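Local atomic coordinates of glycosylation Associate Protein 2 (Streptococcus agalactiae serotype V, PDB entry 6OYC), a protein that probably acts within the Gap123 complex of the accessory Sec system, which is linked to glycosylation and secretion of a serine-rich streptococcal adhesin. Residues Ala454-Lys459 / Gly499-Ser504; Ala377-Ala382 / Asn436-Lys441. All coordinates share one frame; numbering follows the deposited sequence.

Contact 1: residues Ala454-Lys459 / Gly499-Ser504; sequences ALAYMK and GAWFTS
W501 lays the face of its six-membered ring over the methyl group of A456. CB of A456 stands 3.5 Å from the ring centroid and only 7° off the normal, which makes this a CH-pi contact. The methyl carbon is closest to the W501 ring on the CE3 and CZ3 side, 3.6 Å from CE3. The far end of the indole reaches down to the strand backbone. CH2 of W501 lies 3.3 Å from the backbone N of A456 and 3.5 Å from the carbonyl O of A454, which meets the ring at its edge, near its plane. The methyl of A454 adds a looser apolar touch, with CB 4.1 Å from CZ2 of W501.

The side chain of W501 leaves the helix toward the strand, and with CG anti to the backbone N (chi1 173°) the indole extends down to it. The small side chains of A454 and A456 are consistent with this close approach. L455 turns its side chain to the other side of the sheet. R485 and W487 on strand 482-487 also touch W501.

The helix runs nearly antiparallel to the strand, at 172°, with the short axes 9.7 Å apart. Strand 452-458 is hydrogen-bonded between strands 388-392 and 482-487. A helix packed on a largely parallel sheet in this way is typical of the alpha/beta-hydrolase fold, the clan to which this family belongs.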
ATOM      1  N   ALA B 454      -2.733 -14.676 -19.958  1.00 52.91           N
ATOM      2  CA  ALA B 454      -3.998 -15.285 -19.585  1.00 54.15           C
ATOM      3  C   ALA B 454      -4.997 -14.158 -19.399  1.00 58.31           C
ATOM      4  O   ALA B 454      -4.828 -13.317 -18.511  1.00 55.72           O
ATOM      5  CB  ALA B 454      -3.873 -16.106 -18.306  1.00 52.02           C
ATOM      6  N   LEU B 455      -6.025 -14.131 -20.231  1.00 58.56           N
ATOM      7  CA  LEU B 455      -6.883 -12.963 -20.329  1.00 57.86           C
ATOM      8  C   LEU B 455      -8.336 -13.396 -20.252  1.00 62.15           C
ATOM      9  O   LEU B 455      -8.789 -14.206 -21.065  1.00 65.97           O
ATOM     10  CB  LEU B 455      -6.596 -12.216 -21.626  1.00 55.74           C
ATOM     11  CG  LEU B 455      -7.044 -10.776 -21.736  1.00 55.47           C
ATOM     12  CD1 LEU B 455      -6.092 -10.075 -22.688  1.00 56.80           C
ATOM     13  CD2 LEU B 455      -8.469 -10.719 -22.251  1.00 64.86           C
ATOM     14  N   ALA B 456      -9.060 -12.867 -19.276  1.00 59.63           N
ATOM     15  CA  ALA B 456     -10.509 -12.966 -19.241  1.00 62.66           C
ATOM     16  C   ALA B 456     -11.096 -11.592 -19.525  1.00 65.10           C
ATOM     17  O   ALA B 456     -10.585 -10.581 -19.035  1.00 61.90           O
ATOM     18  CB  ALA B 456     -11.001 -13.488 -17.892  1.00 63.00           C
ATOM     19  N   TYR B 457     -12.154 -11.550 -20.332  1.00 67.53           N
ATOM     20  CA  TYR B 457     -12.745 -10.285 -20.735  1.00 64.17           C
ATOM     21  C   TYR B 457     -14.249 -10.447 -20.854  1.00 69.69           C
ATOM     22  O   TYR B 457     -14.765 -11.550 -21.042  1.00 74.10           O
ATOM     23  CB  TYR B 457     -12.170  -9.774 -22.066  1.00 68.08           C
ATOM     24  CG  TYR B 457     -12.386 -10.729 -23.216  1.00 73.50           C
ATOM     25  CD1 TYR B 457     -11.560 -11.835 -23.386  1.00 72.51           C
ATOM     26  CD2 TYR B 457     -13.425 -10.538 -24.122  1.00 72.66           C
ATOM     27  CE1 TYR B 457     -11.753 -12.721 -24.424  1.00 73.71           C
ATOM     28  CE2 TYR B 457     -13.628 -11.420 -25.173  1.00 75.31           C
ATOM     29  CZ  TYR B 457     -12.784 -12.508 -25.319  1.00 76.30           C
ATOM     30  OH  TYR B 457     -12.961 -13.399 -26.348  1.00 78.19           O
ATOM     31  N   MET B 458     -14.947  -9.323 -20.726  1.00 73.22           N
ATOM     32  CA  MET B 458     -16.376  -9.262 -20.972  1.00 76.98           C
ATOM     33  C   MET B 458     -16.601  -8.920 -22.437  1.00 84.74           C
ATOM     34  O   MET B 458     -15.970  -7.999 -22.968  1.00 80.26           O
ATOM     35  CB  MET B 458     -17.035  -8.221 -20.071  1.00 82.93           C
ATOM     36  CG  MET B 458     -16.825  -8.462 -18.594  1.00 81.26           C
ATOM     37  SD  MET B 458     -17.143 -10.172 -18.125  1.00 80.96           S
ATOM     38  CE  MET B 458     -18.933 -10.210 -18.076  1.00 90.26           C
ATOM     39  N   LYS B 459     -17.482  -9.681 -23.095  1.00 89.72           N
ATOM     40  CA  LYS B 459     -17.752  -9.431 -24.507  1.00 91.93           C
ATOM     41  C   LYS B 459     -18.586  -8.172 -24.707  1.00 95.03           C
ATOM     42  O   LYS B 459     -18.449  -7.493 -25.732  1.00 92.16           O
ATOM     43  CB  LYS B 459     -18.452 -10.639 -25.124  1.00 94.88           C
ATOM     44  N   GLY B 499     -13.288 -14.462 -10.378  1.00 72.99           N
ATOM     45  CA  GLY B 499     -12.381 -14.875  -9.320  1.00 67.73           C
ATOM     46  C   GLY B 499     -11.901 -16.302  -9.495  1.00 66.64           C
ATOM     47  O   GLY B 499     -10.695 -16.563  -9.495  1.00 66.55           O
ATOM     48  N   ALA B 500     -12.841 -17.241  -9.664  1.00 69.02           N
ATOM     49  CA  ALA B 500     -12.485 -18.645  -9.848  1.00 67.47           C
ATOM     50  C   ALA B 500     -11.553 -18.831 -11.034  1.00 63.55           C
ATOM     51  O   ALA B 500     -10.596 -19.602 -10.963  1.00 64.73           O
ATOM     52  CB  ALA B 500     -13.748 -19.489 -10.020  1.00 69.21           C
ATOM     53  N   TRP B 501     -11.810 -18.120 -12.129  1.00 63.90           N
ATOM     54  CA  TRP B 501     -10.931 -18.210 -13.287  1.00 63.73           C
ATOM     55  C   TRP B 501      -9.533 -17.712 -12.950  1.00 66.53           C
ATOM     56  O   TRP B 501      -8.533 -18.373 -13.256  1.00 67.55           O
ATOM     57  CB  TRP B 501     -11.513 -17.408 -14.451  1.00 64.89           C
ATOM     58  CG  TRP B 501     -10.573 -17.339 -15.613  1.00 67.73           C
ATOM     59  CD1 TRP B 501     -10.456 -18.245 -16.622  1.00 69.21           C
ATOM     60  CD2 TRP B 501      -9.593 -16.322 -15.872  1.00 68.07           C
ATOM     61  NE1 TRP B 501      -9.476 -17.855 -17.501  1.00 70.47           N
ATOM     62  CE2 TRP B 501      -8.929 -16.678 -17.064  1.00 68.95           C
ATOM     63  CE3 TRP B 501      -9.217 -15.145 -15.217  1.00 64.31           C
ATOM     64  CZ2 TRP B 501      -7.911 -15.897 -17.617  1.00 64.52           C
ATOM     65  CZ3 TRP B 501      -8.205 -14.373 -15.770  1.00 63.39           C
ATOM     66  CH2 TRP B 501      -7.564 -14.753 -16.955  1.00 61.32           C
ATOM     67  N   PHE B 502      -9.452 -16.532 -12.325  1.00 66.37           N
ATOM     68  CA  PHE B 502      -8.165 -15.930 -11.985  1.00 64.36           C
ATOM     69  C   PHE B 502      -7.348 -16.852 -11.091  1.00 60.82           C
ATOM     70  O   PHE B 502      -6.167 -17.106 -11.356  1.00 59.30           O
ATOM     71  CB  PHE B 502      -8.402 -14.578 -11.307  1.00 60.58           C
ATOM     72  CG  PHE B 502      -7.142 -13.821 -10.953  1.00 56.04           C
ATOM     73  CD1 PHE B 502      -6.573 -12.929 -11.859  1.00 54.81           C
ATOM     74  CD2 PHE B 502      -6.561 -13.954  -9.696  1.00 54.45           C
ATOM     75  CE1 PHE B 502      -5.424 -12.207 -11.529  1.00 51.93           C
ATOM     76  CE2 PHE B 502      -5.417 -13.238  -9.356  1.00 51.58           C
ATOM     77  CZ  PHE B 502      -4.847 -12.365 -10.273  1.00 52.26           C
ATOM     78  N   THR B 503      -7.963 -17.369 -10.028  1.00 59.85           N
ATOM     79  CA  THR B 503      -7.222 -18.252  -9.139  1.00 62.52           C
ATOM     80  C   THR B 503      -6.921 -19.593  -9.804  1.00 69.22           C
ATOM     81  O   THR B 503      -5.867 -20.186  -9.543  1.00 67.97           O
ATOM     82  CB  THR B 503      -7.982 -18.459  -7.824  1.00 63.47           C
ATOM     83  OG1 THR B 503      -7.305 -19.454  -7.046  1.00 75.88           O
ATOM     84  CG2 THR B 503      -9.403 -18.925  -8.068  1.00 59.88           C
ATOM     85  N   SER B 504      -7.822 -20.079 -10.667  1.00 68.01           N
ATOM     86  CA  SER B 504      -7.566 -21.318 -11.396  1.00 69.61           C
ATOM     87  C   SER B 504      -6.422 -21.141 -12.384  1.00 70.79           C
ATOM     88  O   SER B 504      -5.526 -21.990 -12.476  1.00 70.96           O
ATOM     89  CB  SER B 504      -8.832 -21.781 -12.123  1.00 71.42           C
ATOM     90  OG  SER B 504      -8.517 -22.561 -13.266  1.00 77.08           O
TER

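Contact 2: residues Ala377-Ala382 / Asn436-Lys441; sequences ATYHGA and NNYFWK
This is a buried helix-to-helix contact within the part of the chain that resembles an alpha/beta hydrolase. Helix 372-381 directly follows strand 365-370 and a probable nucleophile elbow. Helix 429-444 packs against its C-terminal half. The short axes are 9.8 Å apart and their directions differ by 51°. Aromatic side chains fill the gap.

Y379 makes the largest share of the contact, with F439 close behind. CG of Y379 is anti to the backbone N (chi1 180°), which swings the ring into the space between the helices. One edge of the ring meets the backbone of helix 429-444: the carbonyl O of Y438 lies close to the ring plane, 3.6 Å from CE2 of Y379. F439 lies alongside Y379, pointing the opposite way, with CD1 of F439 4.0 Å from CD2 of Y379. The tip of the F439 ring goes on to T378, whose methyl CG2 meets it at the edge, 3.7 Å from CZ. F396 stacks on F439, and Y375 meets it edge-to-face.

OG1 of T378 bonds to the carbonyl O of T374, one turn back in its own helix. E344 on helix 341-358 hydrogen-bonds both tyrosine hydroxyls, OE1 with Y379 and OE2 with Y438, so one carboxylate ties the phenol ends together.

The two tyrosine rings are nearly parallel, at 15°, but slid apart with little overlap. Their centroids are 5.5 Å apart, and OH of Y379 comes to 3.2 Å from CE2 of Y438.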
ATOM      1  N   ALA B 377      -0.451  -3.921 -14.474  1.00 39.22           N
ATOM      2  CA  ALA B 377       0.274  -5.156 -14.766  1.00 43.03           C
ATOM      3  C   ALA B 377       0.793  -5.168 -16.198  1.00 42.30           C
ATOM      4  O   ALA B 377       1.952  -5.513 -16.438  1.00 45.91           O
ATOM      5  CB  ALA B 377      -0.612  -6.374 -14.493  1.00 39.78           C
ATOM      6  N   THR B 378      -0.031  -4.746 -17.157  1.00 44.08           N
ATOM      7  CA  THR B 378       0.390  -4.762 -18.558  1.00 48.46           C
ATOM      8  C   THR B 378       1.288  -3.574 -18.906  1.00 46.06           C
ATOM      9  O   THR B 378       2.312  -3.749 -19.578  1.00 46.73           O
ATOM     10  CB  THR B 378      -0.845  -4.793 -19.469  1.00 49.53           C
ATOM     11  OG1 THR B 378      -1.732  -5.842 -19.048  1.00 46.07           O
ATOM     12  CG2 THR B 378      -0.438  -5.040 -20.900  1.00 44.74           C
ATOM     13  N   TYR B 379       0.936  -2.364 -18.456  1.00 46.37           N
ATOM     14  CA  TYR B 379       1.735  -1.184 -18.792  1.00 46.19           C
ATOM     15  C   TYR B 379       3.160  -1.311 -18.272  1.00 44.44           C
ATOM     16  O   TYR B 379       4.120  -0.970 -18.978  1.00 43.90           O
ATOM     17  CB  TYR B 379       1.069   0.082 -18.235  1.00 44.22           C
ATOM     18  CG  TYR B 379       1.796   1.392 -18.511  1.00 40.73           C
ATOM     19  CD1 TYR B 379       2.784   1.856 -17.650  1.00 41.72           C
ATOM     20  CD2 TYR B 379       1.484   2.170 -19.623  1.00 42.56           C
ATOM     21  CE1 TYR B 379       3.453   3.053 -17.898  1.00 41.38           C
ATOM     22  CE2 TYR B 379       2.145   3.374 -19.872  1.00 41.94           C
ATOM     23  CZ  TYR B 379       3.123   3.808 -19.003  1.00 40.83           C
ATOM     24  OH  TYR B 379       3.786   5.003 -19.222  1.00 39.97           O
ATOM     25  N   HIS B 380       3.321  -1.783 -17.034  1.00 41.63           N
ATOM     26  CA  HIS B 380       4.667  -1.921 -16.488  1.00 45.46           C
ATOM     27  C   HIS B 380       5.313  -3.237 -16.921  1.00 46.85           C
ATOM     28  O   HIS B 380       6.546  -3.327 -16.977  1.00 45.27           O
ATOM     29  CB  HIS B 380       4.629  -1.782 -14.958  1.00 42.44           C
ATOM     30  CG  HIS B 380       4.215  -0.415 -14.489  1.00 43.11           C
ATOM     31  ND1 HIS B 380       5.044   0.685 -14.576  1.00 41.77           N
ATOM     32  CD2 HIS B 380       3.052   0.036 -13.957  1.00 40.94           C
ATOM     33  CE1 HIS B 380       4.414   1.751 -14.110  1.00 40.37           C
ATOM     34  NE2 HIS B 380       3.203   1.386 -13.731  1.00 39.52           N
ATOM     35  N   GLY B 381       4.497  -4.254 -17.238  1.00 46.99           N
ATOM     36  CA  GLY B 381       5.026  -5.490 -17.801  1.00 49.29           C
ATOM     37  C   GLY B 381       5.902  -5.254 -19.015  1.00 49.79           C
ATOM     38  O   GLY B 381       6.945  -5.892 -19.175  1.00 53.31           O
ATOM     39  N   ALA B 382       5.507  -4.299 -19.862  1.00 50.18           N
ATOM     40  CA  ALA B 382       6.321  -3.886 -21.003  1.00 51.28           C
ATOM     41  C   ALA B 382       7.772  -3.589 -20.632  1.00 49.45           C
ATOM     42  O   ALA B 382       8.672  -3.776 -21.456  1.00 53.02           O
ATOM     43  CB  ALA B 382       5.679  -2.658 -21.661  1.00 48.89           C
ATOM     44  N   ASN B 436      -5.055   7.308 -24.544  1.00 53.61           N
ATOM     45  CA  ASN B 436      -5.069   5.964 -25.112  1.00 51.06           C
ATOM     46  C   ASN B 436      -3.688   5.598 -25.637  1.00 53.24           C
ATOM     47  O   ASN B 436      -3.155   4.522 -25.340  1.00 51.42           O
ATOM     48  CB  ASN B 436      -6.109   5.866 -26.225  1.00 47.91           C
ATOM     49  CG  ASN B 436      -7.520   5.711 -25.697  1.00 52.90           C
ATOM     50  OD1 ASN B 436      -7.728   5.498 -24.510  1.00 53.87           O
ATOM     51  ND2 ASN B 436      -8.499   5.825 -26.582  1.00 53.84           N
ATOM     52  N   ASN B 437      -3.066   6.511 -26.378  1.00 50.52           N
ATOM     53  CA  ASN B 437      -1.790   6.192 -26.998  1.00 56.61           C
ATOM     54  C   ASN B 437      -0.680   6.067 -25.966  1.00 57.90           C
ATOM     55  O   ASN B 437       0.287   5.324 -26.181  1.00 58.89           O
ATOM     56  CB  ASN B 437      -1.467   7.243 -28.058  1.00 57.88           C
ATOM     57  CG  ASN B 437      -2.389   7.129 -29.271  1.00 64.33           C
ATOM     58  OD1 ASN B 437      -2.850   6.034 -29.608  1.00 66.69           O
ATOM     59  ND2 ASN B 437      -2.678   8.252 -29.913  1.00 63.03           N
ATOM     60  N   TYR B 438      -0.816   6.773 -24.840  1.00 58.15           N
ATOM     61  CA  TYR B 438       0.131   6.649 -23.737  1.00 53.26           C
ATOM     62  C   TYR B 438       0.330   5.196 -23.329  1.00 48.63           C
ATOM     63  O   TYR B 438       1.459   4.757 -23.075  1.00 49.91           O
ATOM     64  CB  TYR B 438      -0.381   7.465 -22.555  1.00 53.09           C
ATOM     65  CG  TYR B 438       0.601   7.643 -21.430  1.00 43.18           C
ATOM     66  CD1 TYR B 438       1.621   8.579 -21.518  1.00 39.77           C
ATOM     67  CD2 TYR B 438       0.486   6.902 -20.267  1.00 42.02           C
ATOM     68  CE1 TYR B 438       2.508   8.768 -20.475  1.00 39.96           C
ATOM     69  CE2 TYR B 438       1.374   7.080 -19.220  1.00 44.17           C
ATOM     70  CZ  TYR B 438       2.378   8.017 -19.332  1.00 38.29           C
ATOM     71  OH  TYR B 438       3.261   8.201 -18.302  1.00 43.77           O
ATOM     72  N   PHE B 439      -0.758   4.435 -23.256  1.00 47.35           N
ATOM     73  CA  PHE B 439      -0.643   3.023 -22.913  1.00 51.12           C
ATOM     74  C   PHE B 439       0.127   2.244 -23.983  1.00 55.21           C
ATOM     75  O   PHE B 439       1.076   1.509 -23.669  1.00 51.78           O
ATOM     76  CB  PHE B 439      -2.034   2.420 -22.697  1.00 46.06           C
ATOM     77  CG  PHE B 439      -2.009   0.937 -22.444  1.00 52.86           C
ATOM     78  CD1 PHE B 439      -1.806   0.444 -21.161  1.00 48.62           C
ATOM     79  CD2 PHE B 439      -2.164   0.034 -23.491  1.00 51.78           C
ATOM     80  CE1 PHE B 439      -1.771  -0.919 -20.929  1.00 50.69           C
ATOM     81  CE2 PHE B 439      -2.131  -1.326 -23.264  1.00 51.41           C
ATOM     82  CZ  PHE B 439      -1.933  -1.807 -21.988  1.00 49.34           C
ATOM     83  N   TRP B 440      -0.262   2.390 -25.256  1.00 53.38           N
ATOM     84  CA  TRP B 440       0.313   1.533 -26.296  1.00 56.86           C
ATOM     85  C   TRP B 440       1.763   1.874 -26.612  1.00 57.04           C
ATOM     86  O   TRP B 440       2.489   0.996 -27.084  1.00 57.48           O
ATOM     87  CB  TRP B 440      -0.544   1.589 -27.555  1.00 57.64           C
ATOM     88  CG  TRP B 440      -1.882   1.105 -27.265  1.00 53.18           C
ATOM     89  CD1 TRP B 440      -2.994   1.859 -27.102  1.00 53.82           C
ATOM     90  CD2 TRP B 440      -2.269  -0.254 -27.019  1.00 52.36           C
ATOM     91  NE1 TRP B 440      -4.065   1.056 -26.788  1.00 56.64           N
ATOM     92  CE2 TRP B 440      -3.643  -0.246 -26.732  1.00 52.77           C
ATOM     93  CE3 TRP B 440      -1.592  -1.473 -27.027  1.00 56.13           C
ATOM     94  CZ2 TRP B 440      -4.355  -1.413 -26.457  1.00 54.47           C
ATOM     95  CZ3 TRP B 440      -2.305  -2.631 -26.753  1.00 51.04           C
ATOM     96  CH2 TRP B 440      -3.665  -2.592 -26.470  1.00 53.68           C
ATOM     97  N   LYS B 441       2.204   3.107 -26.333  1.00 57.06           N
ATOM     98  CA  LYS B 441       3.602   3.440 -26.559  1.00 58.00           C
ATOM     99  C   LYS B 441       4.504   2.629 -25.634  1.00 56.90           C
ATOM    100  O   LYS B 441       5.604   2.224 -26.020  1.00 55.39           O
ATOM    101  CB  LYS B 441       3.836   4.943 -26.383  1.00 58.65           C
ATOM    102  CG  LYS B 441       5.238   5.313 -25.891  1.00 66.02           C
ATOM    103  CD  LYS B 441       5.309   6.741 -25.361  1.00 65.74           C
ATOM    104  CE  LYS B 441       6.692   7.060 -24.823  1.00 68.11           C
ATOM    105  NZ  LYS B 441       7.579   7.672 -25.857  1.00 66.59           N
TER

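Overall arrangement
Both contacts are mainly buried and belong to the hydrolase-like part of the chain, built round the eight-stranded mixed sheet. They share no helix or strand. Contact 1 sets a helix on the sheet itself; contact 2 joins two helices. Their centres are 20 Å apart and their nearest atoms about 7 Å apart, without touching. Helix 429-444 of contact 2 leads along the chain into strand 452-458 of contact 1. Their chemistry follows their place. Against the sheet, one large aromatic rests on small methyls and backbone. Between the helices, several aromatics meet, and a glutamate from a third helix hydrogen-bonds the two tyrosine hydroxyls.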